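Local atomic coordinates of protein Rv1364c/MT1410 (Mycobacterium tuberculosis, PDB entry 3KE6), a protein that probably acts in sigma-factor regulation, joining an RsbU-like PP2C-type phosphatase domain that carries manganese to an RsbW-like anti-sigma-factor kinase domain. Residues Ala153-Pro158 and Glu204-Ala209. Residues are numbered along the deposited sequence; the frame is centred on the assembly and turned at random.
Sequences ARYVEP and EFADLA
Tyr155 reaches from the short, weakly bonded strand 153-155 to the helix of segment 204-209, and its phenol end lies against Phe205 and Ala206. OH stands 3.2 Å from CD2 of Phe205 and 3.7 Å from CB of the same residue, the ring carbon lying near the plane of the tyrosine ring, at its edge. Further back on the ring, CE1 of Tyr155 rests 3.9 Å from CB of Ala206. With CG anti to the carbonyl carbon (chi1 -70°), the phenol extends to the helix although CB does not point at it. Ala153, two residues earlier, makes the other strand contact: its methyl points at the helix, with CB 3.2 Å from the backbone O of Ala206 and 4.3 Å from Ala206 CB. Ala206 thus meets both strand residues. The axes of strand 153-155 and helix 204-209 approach to 7.5 Å, running roughly antiparallel at 149°.

No hydrogen bond joins the two segments. The tyrosine hydroxyl instead donates to the backbone O of Thr202, three residues before Phe205 on the same helix, which ties the phenol to the helix it packs on. The Phe205 side chain is buried among Leu145, Leu184 and Leu190, meets Tyr186 edge-to-face, and touches Thr235 and Leu239 of helix 227-241. Strand 153-155 is itself paired antiparallel with strand 145-147 through backbone hydrogen bonds between Arg154 and Leu146.

Here, with the Phe205 side chain about 14 Å from a bound manganese ion, helix 198-212 packs apolar side chains against an edge strand of a beta sheet, consistent with the outer helical layer of the PP2C-type alpha-beta-beta-alpha sandwich.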
ATOM      1  N   ALA A 153     -10.874  -7.113 -18.269  1.00 54.50           N
ATOM      2  CA  ALA A 153     -10.328  -7.988 -17.253  1.00 54.06           C
ATOM      3  C   ALA A 153      -9.837  -9.226 -17.975  1.00 53.69           C
ATOM      4  O   ALA A 153     -10.263  -9.499 -19.083  1.00 54.27           O
ATOM      5  CB  ALA A 153     -11.380  -8.338 -16.221  1.00 53.75           C
ATOM      6  N   ARG A 154      -8.903  -9.932 -17.364  1.00 53.58           N
ATOM      7  CA  ARG A 154      -8.464 -11.241 -17.815  1.00 53.94           C
ATOM      8  C   ARG A 154      -7.478 -11.705 -16.781  1.00 53.49           C
ATOM      9  O   ARG A 154      -6.766 -10.893 -16.198  1.00 54.01           O
ATOM     10  CB  ARG A 154      -7.789 -11.211 -19.189  1.00 53.86           C
ATOM     11  CG  ARG A 154      -6.384 -10.655 -19.199  1.00 55.16           C
ATOM     12  CD  ARG A 154      -5.906 -10.318 -20.606  1.00 55.89           C
ATOM     13  NE  ARG A 154      -4.532  -9.811 -20.563  1.00 60.85           N
ATOM     14  CZ  ARG A 154      -3.440 -10.579 -20.515  1.00 64.53           C
ATOM     15  NH1 ARG A 154      -3.526 -11.915 -20.524  1.00 64.17           N
ATOM     16  NH2 ARG A 154      -2.240 -10.006 -20.462  1.00 63.52           N
ATOM     17  N   TYR A 155      -7.438 -13.001 -16.549  1.00 52.85           N
ATOM     18  CA  TYR A 155      -6.494 -13.559 -15.616  1.00 52.55           C
ATOM     19  C   TYR A 155      -5.130 -13.614 -16.261  1.00 52.38           C
ATOM     20  O   TYR A 155      -5.005 -13.924 -17.438  1.00 52.66           O
ATOM     21  CB  TYR A 155      -6.959 -14.953 -15.173  1.00 52.69           C
ATOM     22  CG  TYR A 155      -8.178 -14.855 -14.295  1.00 52.95           C
ATOM     23  CD1 TYR A 155      -9.453 -15.092 -14.800  1.00 50.49           C
ATOM     24  CD2 TYR A 155      -8.056 -14.458 -12.958  1.00 52.89           C
ATOM     25  CE1 TYR A 155     -10.572 -14.966 -13.990  1.00 52.27           C
ATOM     26  CE2 TYR A 155      -9.160 -14.334 -12.145  1.00 52.22           C
ATOM     27  CZ  TYR A 155     -10.414 -14.581 -12.658  1.00 54.28           C
ATOM     28  OH  TYR A 155     -11.500 -14.444 -11.824  1.00 54.98           O
ATOM     29  N   VAL A 156      -4.106 -13.280 -15.489  1.00 52.41           N
ATOM     30  CA  VAL A 156      -2.730 -13.511 -15.903  1.00 52.34           C
ATOM     31  C   VAL A 156      -2.503 -15.006 -15.843  1.00 52.38           C
ATOM     32  O   VAL A 156      -3.236 -15.706 -15.153  1.00 52.68           O
ATOM     33  CB  VAL A 156      -1.714 -12.782 -14.990  1.00 52.24           C
ATOM     34  CG1 VAL A 156      -1.843 -11.272 -15.135  1.00 50.43           C
ATOM     35  CG2 VAL A 156      -1.893 -13.189 -13.554  1.00 53.17           C
ATOM     36  N   GLU A 157      -1.502 -15.492 -16.569  1.00 52.50           N
ATOM     37  CA  GLU A 157      -1.207 -16.931 -16.623  1.00 52.41           C
ATOM     38  C   GLU A 157      -0.535 -17.425 -15.331  1.00 52.25           C
ATOM     39  O   GLU A 157       0.321 -16.732 -14.785  1.00 51.77           O
ATOM     40  CB  GLU A 157      -0.276 -17.236 -17.801  1.00 52.50           C
ATOM     41  CG  GLU A 157      -0.789 -16.788 -19.177  1.00 53.48           C
ATOM     42  CD  GLU A 157      -1.736 -17.783 -19.821  1.00 52.67           C
ATOM     43  OE1 GLU A 157      -2.727 -18.179 -19.170  1.00 52.58           O
ATOM     44  OE2 GLU A 157      -1.489 -18.158 -20.988  1.00 52.43           O
ATOM     45  N   PRO A 158      -0.903 -18.634 -14.852  1.00 52.52           N
ATOM     46  CA  PRO A 158      -0.171 -19.231 -13.726  1.00 52.66           C
ATOM     47  C   PRO A 158       1.304 -19.462 -14.068  1.00 52.77           C
ATOM     48  O   PRO A 158       1.629 -19.839 -15.192  1.00 52.05           O
ATOM     49  CB  PRO A 158      -0.878 -20.571 -13.490  1.00 52.51           C
ATOM     50  CG  PRO A 158      -2.169 -20.485 -14.219  1.00 53.14           C
ATOM     51  CD  PRO A 158      -1.983 -19.514 -15.337  1.00 52.83           C
ATOM     52  N   GLU A 204     -17.164 -14.664 -13.119  1.00 56.48           N
ATOM     53  CA  GLU A 204     -18.040 -13.613 -12.604  1.00 56.12           C
ATOM     54  C   GLU A 204     -17.213 -12.500 -11.978  1.00 55.64           C
ATOM     55  O   GLU A 204     -17.510 -11.312 -12.132  1.00 55.97           O
ATOM     56  CB  GLU A 204     -19.014 -14.183 -11.571  1.00 56.13           C
ATOM     57  CG  GLU A 204     -20.161 -13.229 -11.236  1.00 56.96           C
ATOM     58  CD  GLU A 204     -21.059 -13.731 -10.113  1.00 57.93           C
ATOM     59  OE1 GLU A 204     -21.286 -14.973 -10.028  1.00 60.14           O
ATOM     60  OE2 GLU A 204     -21.541 -12.869  -9.330  1.00 60.63           O
ATOM     61  N   PHE A 205     -16.184 -12.904 -11.247  1.00 54.63           N
ATOM     62  CA  PHE A 205     -15.212 -11.991 -10.687  1.00 54.11           C
ATOM     63  C   PHE A 205     -14.603 -11.151 -11.817  1.00 53.53           C
ATOM     64  O   PHE A 205     -14.619  -9.927 -11.749  1.00 53.38           O
ATOM     65  CB  PHE A 205     -14.171 -12.815  -9.901  1.00 53.81           C
ATOM     66  CG  PHE A 205     -13.000 -12.030  -9.362  1.00 53.84           C
ATOM     67  CD1 PHE A 205     -13.098 -10.673  -9.056  1.00 53.75           C
ATOM     68  CD2 PHE A 205     -11.794 -12.677  -9.130  1.00 50.77           C
ATOM     69  CE1 PHE A 205     -11.997  -9.972  -8.560  1.00 53.52           C
ATOM     70  CE2 PHE A 205     -10.692 -11.995  -8.627  1.00 52.00           C
ATOM     71  CZ  PHE A 205     -10.792 -10.644  -8.338  1.00 53.50           C
ATOM     72  N   ALA A 206     -14.108 -11.800 -12.866  1.00 53.24           N
ATOM     73  CA  ALA A 206     -13.528 -11.087 -14.019  1.00 53.30           C
ATOM     74  C   ALA A 206     -14.499 -10.086 -14.658  1.00 53.12           C
ATOM     75  O   ALA A 206     -14.161  -8.920 -14.813  1.00 53.12           O
ATOM     76  CB  ALA A 206     -13.034 -12.081 -15.072  1.00 53.22           C
ATOM     77  N   ASP A 207     -15.697 -10.547 -15.018  1.00 52.93           N
ATOM     78  CA  ASP A 207     -16.699  -9.696 -15.686  1.00 52.88           C
ATOM     79  C   ASP A 207     -17.100  -8.497 -14.840  1.00 52.37           C
ATOM     80  O   ASP A 207     -17.304  -7.411 -15.367  1.00 52.41           O
ATOM     81  CB  ASP A 207     -17.976 -10.495 -16.048  1.00 52.62           C
ATOM     82  CG  ASP A 207     -17.739 -11.538 -17.135  1.00 53.41           C
ATOM     83  OD1 ASP A 207     -16.566 -11.900 -17.372  1.00 53.54           O
ATOM     84  OD2 ASP A 207     -18.733 -12.014 -17.745  1.00 56.07           O
ATOM     85  N   LEU A 208     -17.235  -8.715 -13.538  1.00 52.22           N
ATOM     86  CA  LEU A 208     -17.669  -7.677 -12.605  1.00 52.30           C
ATOM     87  C   LEU A 208     -16.590  -6.613 -12.440  1.00 51.99           C
ATOM     88  O   LEU A 208     -16.871  -5.419 -12.459  1.00 51.92           O
ATOM     89  CB  LEU A 208     -18.003  -8.307 -11.251  1.00 52.34           C
ATOM     90  CG  LEU A 208     -18.726  -7.483 -10.184  1.00 52.46           C
ATOM     91  CD1 LEU A 208     -19.927  -6.721 -10.755  1.00 52.42           C
ATOM     92  CD2 LEU A 208     -19.163  -8.425  -9.051  1.00 52.90           C
ATOM     93  N   ALA A 209     -15.349  -7.061 -12.283  1.00 51.78           N
ATOM     94  CA  ALA A 209     -14.215  -6.160 -12.269  1.00 51.85           C
ATOM     95  C   ALA A 209     -14.211  -5.301 -13.537  1.00 51.74           C
ATOM     96  O   ALA A 209     -13.946  -4.098 -13.480  1.00 51.70           O
ATOM     97  CB  ALA A 209     -12.913  -6.940 -12.131  1.00 51.79           C
TER